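Local coordinates for periplasmic binding protein (Pseudomonas aeruginosa, PDB 2R79) that binds heme in the bacterial periplasm and probably delivers it to an inner-membrane transporter for uptake into the cell, at residues Val17-Glu22 and Lys102-Trp107; Ser23-Val28 and Gln36-Leu41; Ser32-Ala37 and Asp236-Val241; Gly164-Asn169 and Pro246-Gly251. All coordinates share one frame; numbering follows the deposited sequence.

Contact 1: Val17-Glu22 and Lys102-Trp107; sequences VALGGE and KKLGDW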
# COMPACT_ATOMS: atom_id res chain seq x y z
N VAL A 17 -7.83 7.43 27.24
CA VAL A 17 -7.30 6.19 26.70
C VAL A 17 -5.96 5.86 27.36
O VAL A 17 -5.72 4.73 27.80
CB VAL A 17 -7.10 6.27 25.18
CG1 VAL A 17 -6.30 5.08 24.69
CG2 VAL A 17 -8.45 6.31 24.47
N ALA A 18 -5.08 6.86 27.43
CA ALA A 18 -3.76 6.68 28.02
C ALA A 18 -3.82 6.15 29.44
O ALA A 18 -2.98 5.36 29.84
CB ALA A 18 -3.00 8.01 27.99
N LEU A 19 -4.82 6.59 30.20
CA LEU A 19 -4.98 6.16 31.59
C LEU A 19 -5.72 4.82 31.70
O LEU A 19 -5.99 4.34 32.80
CB LEU A 19 -5.73 7.23 32.39
CG LEU A 19 -5.08 8.61 32.46
CD1 LEU A 19 -5.99 9.58 33.20
CD2 LEU A 19 -3.73 8.50 33.14
N GLY A 20 -6.05 4.24 30.55
CA GLY A 20 -6.74 2.96 30.53
C GLY A 20 -8.26 3.02 30.46
O GLY A 20 -8.92 1.99 30.63
N GLY A 21 -8.83 4.19 30.20
CA GLY A 21 -10.28 4.28 30.15
C GLY A 21 -10.92 4.16 28.79
O GLY A 21 -12.03 4.65 28.59
N GLU A 22 -10.25 3.51 27.84
CA GLU A 22 -10.81 3.38 26.49
C GLU A 22 -12.14 2.65 26.42
O GLU A 22 -13.02 3.05 25.67
CB GLU A 22 -9.82 2.68 25.55
CG GLU A 22 -10.22 2.83 24.08
CD GLU A 22 -9.26 2.15 23.12
OE1 GLU A 22 -8.06 2.03 23.45
OE2 GLU A 22 -9.70 1.74 22.02
N LYS A 102 -5.30 14.82 37.43
CA LYS A 102 -5.75 14.55 38.78
C LYS A 102 -7.22 14.14 38.75
O LYS A 102 -7.60 13.12 39.33
CB LYS A 102 -5.58 15.79 39.65
CG LYS A 102 -6.20 15.70 41.04
CD LYS A 102 -5.53 14.63 41.89
CE LYS A 102 -6.14 14.56 43.28
NZ LYS A 102 -5.50 13.51 44.12
N LYS A 103 -8.04 14.93 38.07
CA LYS A 103 -9.47 14.64 37.98
C LYS A 103 -9.76 13.35 37.20
O LYS A 103 -10.48 12.49 37.68
CB LYS A 103 -10.21 15.81 37.33
CG LYS A 103 -10.09 17.10 38.10
CD LYS A 103 -10.89 18.22 37.44
CE LYS A 103 -10.76 19.51 38.23
NZ LYS A 103 -11.63 20.59 37.68
N LEU A 104 -9.20 13.24 36.00
CA LEU A 104 -9.41 12.05 35.18
C LEU A 104 -9.04 10.81 35.96
O LEU A 104 -9.75 9.81 35.93
CB LEU A 104 -8.59 12.12 33.89
CG LEU A 104 -8.97 13.22 32.90
CD1 LEU A 104 -8.07 13.13 31.68
CD2 LEU A 104 -10.44 13.07 32.50
N GLY A 105 -7.91 10.88 36.66
CA GLY A 105 -7.47 9.75 37.45
C GLY A 105 -8.52 9.34 38.46
O GLY A 105 -8.83 8.16 38.60
N ASP A 106 -9.09 10.33 39.16
CA ASP A 106 -10.10 10.05 40.16
C ASP A 106 -11.39 9.49 39.59
O ASP A 106 -11.90 8.48 40.10
CB ASP A 106 -10.41 11.31 40.98
CG ASP A 106 -9.27 11.70 41.92
OD1 ASP A 106 -8.44 10.82 42.27
OD2 ASP A 106 -9.20 12.88 42.32
N TRP A 107 -11.94 10.12 38.56
CA TRP A 107 -13.19 9.62 37.98
C TRP A 107 -13.01 8.26 37.31
O TRP A 107 -13.98 7.55 37.06
CB TRP A 107 -13.76 10.62 36.96
CG TRP A 107 -13.95 12.00 37.49
CD1 TRP A 107 -14.31 12.37 38.75
CD2 TRP A 107 -13.78 13.23 36.75
NE1 TRP A 107 -14.38 13.74 38.86
CE2 TRP A 107 -14.06 14.29 37.64
CE3 TRP A 107 -13.43 13.53 35.43
CZ2 TRP A 107 -13.99 15.64 37.25
CZ3 TRP A 107 -13.36 14.87 35.04
CH2 TRP A 107 -13.64 15.90 35.95

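Contact 2: Ser23-Val28 and Gln36-Leu41; sequences SKLVGV and QALKQL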
# COMPACT_ATOMS: atom_id res chain seq x y z
N SER A 23 -12.30 1.58 27.20
CA SER A 23 -13.54 0.82 27.16
C SER A 23 -14.70 1.58 27.79
O SER A 23 -15.85 1.16 27.69
CB SER A 23 -13.37 -0.54 27.85
OG SER A 23 -13.18 -0.40 29.24
N LYS A 24 -14.41 2.69 28.45
CA LYS A 24 -15.48 3.46 29.06
C LYS A 24 -15.97 4.59 28.16
O LYS A 24 -16.99 5.21 28.44
CB LYS A 24 -15.03 4.02 30.41
CG LYS A 24 -14.86 2.93 31.45
CD LYS A 24 -14.49 3.48 32.81
CE LYS A 24 -14.45 2.37 33.84
NZ LYS A 24 -13.89 2.84 35.13
N LEU A 25 -15.26 4.83 27.06
CA LEU A 25 -15.64 5.87 26.10
C LEU A 25 -16.71 5.33 25.15
O LEU A 25 -16.46 4.38 24.42
CB LEU A 25 -14.42 6.31 25.28
CG LEU A 25 -13.40 7.26 25.93
CD1 LEU A 25 -12.21 7.46 25.00
CD2 LEU A 25 -14.08 8.59 26.24
N VAL A 26 -17.89 5.94 25.15
CA VAL A 26 -18.95 5.50 24.26
C VAL A 26 -19.18 6.46 23.10
O VAL A 26 -19.91 6.16 22.16
CB VAL A 26 -20.30 5.29 25.01
CG1 VAL A 26 -20.15 4.20 26.06
CG2 VAL A 26 -20.77 6.59 25.64
N GLY A 27 -18.54 7.62 23.16
CA GLY A 27 -18.68 8.60 22.10
C GLY A 27 -17.68 9.73 22.22
O GLY A 27 -17.25 10.08 23.32
N VAL A 28 -17.29 10.31 21.08
CA VAL A 28 -16.33 11.40 21.07
C VAL A 28 -16.65 12.43 19.98
O VAL A 28 -17.40 12.15 19.04
CB VAL A 28 -14.90 10.89 20.86
CG1 VAL A 28 -14.55 9.88 21.93
CG2 VAL A 28 -14.77 10.27 19.48
N GLN A 36 -6.40 5.83 16.70
CA GLN A 36 -7.19 5.58 15.50
C GLN A 36 -8.58 4.97 15.78
O GLN A 36 -9.56 5.34 15.14
CB GLN A 36 -6.37 4.67 14.59
CG GLN A 36 -6.92 4.45 13.21
CD GLN A 36 -6.05 3.49 12.42
OE1 GLN A 36 -4.88 3.77 12.14
NE2 GLN A 36 -6.61 2.33 12.06
N ALA A 37 -8.65 4.05 16.74
CA ALA A 37 -9.92 3.40 17.08
C ALA A 37 -11.04 4.36 17.47
O ALA A 37 -12.21 4.07 17.26
CB ALA A 37 -9.69 2.38 18.19
N LEU A 38 -10.68 5.49 18.06
CA LEU A 38 -11.67 6.47 18.48
C LEU A 38 -12.51 7.00 17.31
O LEU A 38 -13.62 7.51 17.50
CB LEU A 38 -10.98 7.64 19.20
CG LEU A 38 -11.00 7.65 20.73
CD1 LEU A 38 -10.89 6.25 21.30
CD2 LEU A 38 -9.87 8.55 21.23
N LYS A 39 -11.99 6.87 16.09
CA LYS A 39 -12.71 7.34 14.91
C LYS A 39 -13.87 6.41 14.58
O LYS A 39 -14.80 6.79 13.86
CB LYS A 39 -11.76 7.43 13.71
CG LYS A 39 -10.50 8.22 14.01
CD LYS A 39 -9.44 8.05 12.93
CE LYS A 39 -9.68 8.96 11.75
NZ LYS A 39 -8.50 8.96 10.83
N GLN A 40 -13.84 5.19 15.12
CA GLN A 40 -14.90 4.22 14.87
C GLN A 40 -16.01 4.24 15.92
O GLN A 40 -16.93 3.43 15.88
CB GLN A 40 -14.30 2.82 14.74
CG GLN A 40 -13.26 2.73 13.62
CD GLN A 40 -12.59 1.38 13.52
OE1 GLN A 40 -13.14 0.44 12.95
NE2 GLN A 40 -11.39 1.27 14.09
N LEU A 41 -15.92 5.17 16.87
CA LEU A 41 -16.94 5.28 17.90
C LEU A 41 -18.01 6.26 17.43
O LEU A 41 -17.78 7.04 16.52
CB LEU A 41 -16.35 5.78 19.23
CG LEU A 41 -15.49 4.84 20.06
CD1 LEU A 41 -14.98 5.60 21.26
CD2 LEU A 41 -16.29 3.62 20.51

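Contact 3: Ser32-Ala37 and Asp236-Val241; sequences SQHPQA and DPTLLV. With HEM (protoporphyrin IX containing Fe), chain D.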
# COMPACT_ATOMS: atom_id res chain seq x y z
N SER A 32 -11.34 14.15 18.14
CA SER A 32 -10.75 12.99 18.81
C SER A 32 -10.45 11.92 17.77
O SER A 32 -11.30 11.09 17.46
CB SER A 32 -11.71 12.46 19.87
OG SER A 32 -11.95 13.45 20.86
N GLN A 33 -9.23 11.94 17.26
CA GLN A 33 -8.81 11.01 16.23
C GLN A 33 -7.64 10.12 16.64
O GLN A 33 -7.07 9.41 15.80
CB GLN A 33 -8.44 11.80 14.98
CG GLN A 33 -9.61 12.55 14.36
CD GLN A 33 -9.16 13.65 13.41
OE1 GLN A 33 -8.17 13.50 12.69
NE2 GLN A 33 -9.90 14.75 13.39
N HIS A 34 -7.29 10.16 17.91
CA HIS A 34 -6.19 9.36 18.41
C HIS A 34 -6.50 8.81 19.79
O HIS A 34 -6.90 9.55 20.67
CB HIS A 34 -4.90 10.20 18.47
CG HIS A 34 -4.48 10.73 17.14
ND1 HIS A 34 -5.05 11.86 16.58
CD2 HIS A 34 -3.62 10.25 16.21
CE1 HIS A 34 -4.55 12.05 15.37
NE2 HIS A 34 -3.68 11.08 15.12
N PRO A 35 -6.34 7.50 19.97
CA PRO A 35 -5.88 6.59 18.92
C PRO A 35 -6.89 6.41 17.79
O PRO A 35 -8.05 6.79 17.89
CB PRO A 35 -5.62 5.28 19.69
CG PRO A 35 -6.62 5.35 20.80
CD PRO A 35 -6.48 6.78 21.25
N GLN A 36 -6.40 5.83 16.70
CA GLN A 36 -7.19 5.58 15.50
C GLN A 36 -8.58 4.97 15.78
O GLN A 36 -9.56 5.34 15.14
CB GLN A 36 -6.37 4.67 14.59
CG GLN A 36 -6.92 4.45 13.21
CD GLN A 36 -6.05 3.49 12.42
OE1 GLN A 36 -4.88 3.77 12.14
NE2 GLN A 36 -6.61 2.33 12.06
N ALA A 37 -8.65 4.05 16.74
CA ALA A 37 -9.92 3.40 17.08
C ALA A 37 -11.04 4.36 17.47
O ALA A 37 -12.21 4.07 17.26
CB ALA A 37 -9.69 2.38 18.19
N ASP A 236 0.23 18.16 12.86
CA ASP A 236 -1.06 17.54 13.09
C ASP A 236 -1.88 18.51 13.94
O ASP A 236 -1.55 18.76 15.09
CB ASP A 236 -0.86 16.22 13.85
CG ASP A 236 -2.15 15.50 14.13
OD1 ASP A 236 -3.24 16.03 13.79
OD2 ASP A 236 -2.08 14.38 14.69
N PRO A 237 -2.96 19.06 13.37
CA PRO A 237 -3.80 20.01 14.11
C PRO A 237 -4.41 19.51 15.43
O PRO A 237 -4.62 20.31 16.35
CB PRO A 237 -4.86 20.41 13.09
CG PRO A 237 -4.99 19.17 12.24
CD PRO A 237 -3.54 18.75 12.06
N THR A 238 -4.69 18.21 15.52
CA THR A 238 -5.28 17.65 16.74
C THR A 238 -4.34 17.80 17.94
O THR A 238 -4.77 17.72 19.09
CB THR A 238 -5.68 16.16 16.56
OG1 THR A 238 -4.54 15.39 16.16
CG2 THR A 238 -6.75 16.03 15.50
N LEU A 239 -3.06 18.04 17.67
CA LEU A 239 -2.10 18.22 18.74
C LEU A 239 -2.37 19.51 19.52
O LEU A 239 -1.84 19.70 20.62
CB LEU A 239 -0.67 18.27 18.18
CG LEU A 239 -0.06 16.92 17.81
CD1 LEU A 239 1.33 17.13 17.20
CD2 LEU A 239 0.02 16.05 19.06
N LEU A 240 -3.21 20.39 18.96
CA LEU A 240 -3.52 21.68 19.58
C LEU A 240 -4.95 21.84 20.13
O LEU A 240 -5.34 22.93 20.55
CB LEU A 240 -3.25 22.79 18.56
CG LEU A 240 -1.86 22.80 17.92
CD1 LEU A 240 -1.79 23.87 16.84
CD2 LEU A 240 -0.80 23.03 18.99
N VAL A 241 -5.73 20.77 20.13
CA VAL A 241 -7.10 20.83 20.63
C VAL A 241 -7.26 20.13 21.97
O VAL A 241 -6.66 19.08 22.22
CB VAL A 241 -8.08 20.19 19.63
CG1 VAL A 241 -9.51 20.39 20.11
CG2 VAL A 241 -7.89 20.78 18.24
CHA HEM D . -14.57 26.43 13.76
CHB HEM D . -13.27 21.77 12.82
CHC HEM D . -9.03 22.53 15.05
CHD HEM D . -10.32 27.11 16.08
C1A HEM D . -14.61 25.08 13.30
C2A HEM D . -15.67 24.47 12.51
C3A HEM D . -15.30 23.17 12.29
C4A HEM D . -14.01 22.98 12.89
CMA HEM D . -16.13 22.09 11.57
CAA HEM D . -16.95 25.10 11.98
CBA HEM D . -16.79 25.80 10.64
CGA HEM D . -15.96 27.08 10.73
O1A HEM D . -16.44 28.05 11.36
O2A HEM D . -14.84 27.10 10.18
C1B HEM D . -12.03 21.54 13.42
C2B HEM D . -11.28 20.30 13.32
C3B HEM D . -10.07 20.51 13.94
C4B HEM D . -10.11 21.88 14.43
CMB HEM D . -11.77 18.97 12.71
CAB HEM D . -9.03 19.60 14.13
CBB HEM D . -8.56 18.76 13.17
C1C HEM D . -9.03 23.84 15.53
C2C HEM D . -7.88 24.49 16.14
C3C HEM D . -8.20 25.78 16.38
C4C HEM D . -9.60 25.91 16.01
CMC HEM D . -6.54 23.84 16.47
CAC HEM D . -7.30 26.80 16.70
CBC HEM D . -7.15 27.30 17.95
C1D HEM D . -11.61 27.30 15.57
C2D HEM D . -12.27 28.58 15.59
C3D HEM D . -13.47 28.41 14.99
C4D HEM D . -13.53 27.02 14.52
CMD HEM D . -11.75 29.88 16.20
CAD HEM D . -14.54 29.49 14.98
CBD HEM D . -15.81 29.21 15.79
CGD HEM D . -15.57 29.12 17.30
O1D HEM D . -16.56 28.93 18.03
O2D HEM D . -14.41 29.25 17.75
NA HEM D . -13.60 24.14 13.55
NB HEM D . -11.33 22.49 14.15
NC HEM D . -10.10 24.72 15.47
ND HEM D . -12.38 26.33 14.93
FE HEM D . -11.94 24.37 14.68

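Contact 4: Gly164-Asn169 and Pro246-Gly251; sequences GDWVLN and PRLPDG. With SO4 (sulfate ion), chain C.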
# COMPACT_ATOMS: atom_id res chain seq x y z
N GLY A 164 -0.18 26.65 20.64
CA GLY A 164 0.81 26.80 19.59
C GLY A 164 2.08 27.46 20.10
O GLY A 164 3.19 27.04 19.76
N ASP A 165 1.92 28.49 20.92
CA ASP A 165 3.06 29.21 21.50
C ASP A 165 3.84 28.29 22.44
O ASP A 165 5.07 28.28 22.44
CB ASP A 165 2.58 30.44 22.28
CG ASP A 165 3.73 31.18 22.96
OD1 ASP A 165 4.58 31.73 22.25
OD2 ASP A 165 3.77 31.20 24.21
N TRP A 166 3.11 27.52 23.25
CA TRP A 166 3.71 26.59 24.19
C TRP A 166 4.56 25.59 23.41
O TRP A 166 5.69 25.29 23.79
CB TRP A 166 2.61 25.85 24.94
CG TRP A 166 3.10 25.00 26.06
CD1 TRP A 166 3.20 25.35 27.38
CD2 TRP A 166 3.50 23.63 25.98
NE1 TRP A 166 3.63 24.28 28.12
CE2 TRP A 166 3.82 23.21 27.29
CE3 TRP A 166 3.62 22.71 24.93
CZ2 TRP A 166 4.25 21.91 27.58
CZ3 TRP A 166 4.05 21.41 25.22
CH2 TRP A 166 4.36 21.03 26.54
N VAL A 167 4.00 25.08 22.32
CA VAL A 167 4.72 24.11 21.49
C VAL A 167 5.97 24.71 20.84
O VAL A 167 7.00 24.04 20.76
CB VAL A 167 3.79 23.53 20.40
CG1 VAL A 167 4.61 22.81 19.33
CG2 VAL A 167 2.82 22.54 21.04
N LEU A 168 5.89 25.95 20.39
CA LEU A 168 7.06 26.57 19.76
C LEU A 168 8.15 26.78 20.80
O LEU A 168 9.32 26.49 20.55
CB LEU A 168 6.68 27.91 19.11
CG LEU A 168 5.81 27.87 17.85
CD1 LEU A 168 5.55 29.31 17.35
CD2 LEU A 168 6.50 27.06 16.77
N ASN A 169 7.77 27.27 21.97
CA ASN A 169 8.75 27.50 23.03
C ASN A 169 9.39 26.21 23.51
O ASN A 169 10.61 26.12 23.61
CB ASN A 169 8.11 28.24 24.21
CG ASN A 169 7.81 29.69 23.89
OD1 ASN A 169 8.68 30.43 23.42
ND2 ASN A 169 6.57 30.12 24.14
N PRO A 246 -0.96 13.84 25.39
CA PRO A 246 0.11 12.85 25.54
C PRO A 246 1.07 12.69 24.37
O PRO A 246 2.16 12.15 24.53
CB PRO A 246 -0.65 11.56 25.85
CG PRO A 246 -1.93 11.75 25.10
CD PRO A 246 -2.29 13.18 25.38
N ARG A 247 0.69 13.17 23.19
CA ARG A 247 1.56 13.05 22.03
C ARG A 247 2.49 14.24 21.82
O ARG A 247 3.37 14.19 20.97
CB ARG A 247 0.74 12.82 20.76
CG ARG A 247 0.05 11.46 20.66
CD ARG A 247 -0.74 11.36 19.36
NE ARG A 247 -1.78 12.40 19.29
CZ ARG A 247 -2.10 13.06 18.19
NH1 ARG A 247 -1.49 12.80 17.05
NH2 ARG A 247 -3.04 14.00 18.24
N LEU A 248 2.29 15.31 22.59
CA LEU A 248 3.14 16.49 22.43
C LEU A 248 4.62 16.21 22.59
O LEU A 248 5.43 16.74 21.84
CB LEU A 248 2.71 17.59 23.41
CG LEU A 248 1.41 18.29 22.98
CD1 LEU A 248 1.04 19.37 23.98
CD2 LEU A 248 1.60 18.90 21.59
N PRO A 249 5.01 15.36 23.56
CA PRO A 249 6.44 15.09 23.70
C PRO A 249 7.06 14.56 22.40
O PRO A 249 8.15 14.99 22.01
CB PRO A 249 6.49 14.08 24.84
CG PRO A 249 5.38 14.56 25.72
CD PRO A 249 4.26 14.81 24.70
N ASP A 250 6.38 13.64 21.73
CA ASP A 250 6.90 13.11 20.47
C ASP A 250 6.88 14.23 19.44
O ASP A 250 7.77 14.32 18.60
CB ASP A 250 6.07 11.93 19.97
CG ASP A 250 6.18 10.72 20.87
OD1 ASP A 250 7.32 10.28 21.16
OD2 ASP A 250 5.12 10.20 21.29
N GLY A 251 5.86 15.08 19.52
CA GLY A 251 5.74 16.20 18.61
C GLY A 251 6.88 17.18 18.79
O GLY A 251 7.44 17.68 17.81
S SO4 C . 4.26 25.95 31.54
O1 SO4 C . 3.89 26.01 32.99
O2 SO4 C . 3.76 27.15 30.78
O3 SO4 C . 5.75 25.87 31.49
O4 SO4 C . 3.73 24.71 30.89

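Contact 1: Val17-Glu22 and Lys102-Trp107
L19 and L104 meet with their side chains crossed at about a right angle, and the meeting is lopsided: a methyl tip on one side presses against the root of the other. The tip is CD1 of L19, which lies 3.7 Å from CB of L104. The same methyl is 4.2 Å from the backbone N of G105, so it rests on the helix surface just where a residue without a side chain follows L104. The second branch of L19 stays back, its CD2 being 6.1 Å from CB of L104. This one-branch approach follows from the torsions of L19: CG is turned away from the carbonyl carbon (chi1 -60°), and CD1 then continues the chain in an extended line (chi2 176°), making it the foremost atom.

The nearest CA atoms, of L19 and G105, are 7.3 Å apart, and the area buried is small, 83 Å². All three touching residues are nevertheless buried, because further elements close around them. L19 also packs on R113 and A117 of helix 111-135, while L104 reaches W5 of strand 5-7.

At G20 the chain leaves the helical conformation, with a positive phi of 93°, and its N bonds to O of V17 at 2.8 Å. The carbonyl O of L19 takes a hydrogen bond from S262 OG of the second subunit. The arrangement is a Schellman motif ending helix 10-18, packed through a single leucine onto helix 94-108 within the alpha/beta N-terminal lobe, whose core is a parallel sheet.

Contact 2: Ser23-Val28 and Gln36-Leu41
L41 reaches across to L25 and V28 of strand 25-28, and its side chain can be traced atom by atom. CB leaves the backbone in the direction of the strand. CG is placed opposite the carbonyl carbon (chi1 -73°), and the extended second torsion (chi2 177°) carries CD1 forward as the leading atom. CD1 lies 3.7 Å from the carbonyl O of L25 and 4.1 Å from CB of L25, with CG1 of V28 more loosely at 4.4 Å. The other branch, CD2, approaches that same oxygen, L25 O, at 4.0 Å. Both methyls of L41 thus lie against one strand carbonyl, which R281 NH1 of the second subunit hydrogen-bonds.

L38, one turn earlier, fills the adjoining position. Its CD1 is 4.1 Å from CD1 of L25, the two side chains meeting at a slant, and V17 and S13 of helix 10-18 pack on it too. V28 uses both branches: CG2, in the tight site between its own N and carbonyl carbon, comes 3.6 Å from the carbonyl O of L38, whereas CG1 faces CG of L38 more loosely. All four side chains are buried, and the contact is entirely apolar packing and methyl-to-carbonyl approach.

The 3-10 turn 36-40, which carries L38 and leads into L41, is held by bonds such as Q40 N to O of A37, 2.9 Å. Directly after it, the chain pairs with V28 through P42 and V44, leading on to the heme-iron ligand Y46. This is a 3-10 turn packed along the outermost strand of a four-stranded parallel sheet, in the N-terminal lobe of a periplasmic binding protein.

Contact 3: Ser32-Ala37 and Asp236-Val241
H34 and Q33 form a mostly polar loop-to-loop contact with D236 and T238, bringing the loop after strand 25-28 of the parallel sheet against the one after strand 232-235 of the mixed sheet. It therefore joins the two lobes beside the heme site. The imidazole of H34 provides the closest approaches: CE1 is 3.4 Å from OG1 of T238 and 3.5 Å from OD2 of D236. Both oxygens stand obliquely to the ring, and the ring and carboxylate planes are 56° apart, so the groups are neither stacked nor coplanar. The methyl of T238 serves Q33 instead, with CG2 at 4.0 Å from CD of the amide; NE2 of that amide is hydrogen-bonded to O of T30.

D236 and T238 are fixed by an Asx turn. OD1 of D236 accepts from N of T238 at 3.1 Å (151° at the hydrogen) and from OG1 of T238 at 2.8 Å. Both donors arrive from the same face of the carboxylate, well above its plane. The T238 torsion makes this double grip possible, since chi1 of 57° sets OG1 between its own N and carbonyl carbon, back toward D236. R247 then ties the pair together from outside, with a salt bridge to OD2 of D236 and a hydrogen bond to OG1 of T238, which would be expected to stabilise the carboxylate charge.

The far side of the turn meets the ligand: CG of P237 is 3.7 Å from the heme vinyl carbon CBB, and CG2 of V241 is 3.8 Å from the methyl CMC. Such an Asx-turn loop at the lobe junction is part of the heme-binding cleft.

Contact 4: Gly164-Asn169 and Pro246-Gly251
W166 turns its CG opposite the backbone N (chi1 -172°) and stands its indole roughly crosswise (chi2 94°), which swings the six-membered ring toward L248. L248 answers with an extended chain whose two methyls divide the work. CD1 lies 3.8 Å from CZ3 of W166, obliquely to the ring, and CD2 lies 3.9 Å from CG2 of V167, where the side chains cross at about a right angle. CG2 of V167 also sits at the edge of the indole, in its plane, so L248 touches both neighbours with a separate methyl.

The nearest CA atoms, of V167 and L248, are 7.8 Å apart. This is helix-to-helix packing of 163-170 on 248-259 in the core, packed against the long helix 111-135 that runs along both lobes, as in other heme and siderophore binding proteins of this family. That helix adds L125 against W166 and Y121 against L248; V167 also packs on L255 of helix 248-259.

The polar edge of the indole points elsewhere. NE1 of W166 donates to O4 of a sulfate at 2.8 Å, nearly straight (163°) and near the ring plane. R170 NH2 and the backbone N of L94 bind the same sulfate, which probably came from the crystallisation liquor.

Contacts 1, 2 and 4 are buried and apolar, whereas contact 3 is partly buried and mainly polar, in keeping with its place at the lobe junction beside heme. Contacts 1 and 2 share the N-terminal lobe: V17 of helix 10-18 packs its CG2 on L25 and L38, and both contacts touch the second subunit. Contacts 2 and 3 overlap in Q36 and A37, so one loop meets the other lobe first and then packs on the sheet's edge strand. Contacts 3 and 4 are joined by R247, the residue preceding L248, whose NH1 is 2.9 Å from OD2 of D236. No other protein chain touches contact 4, which lies nearest the chain's centre.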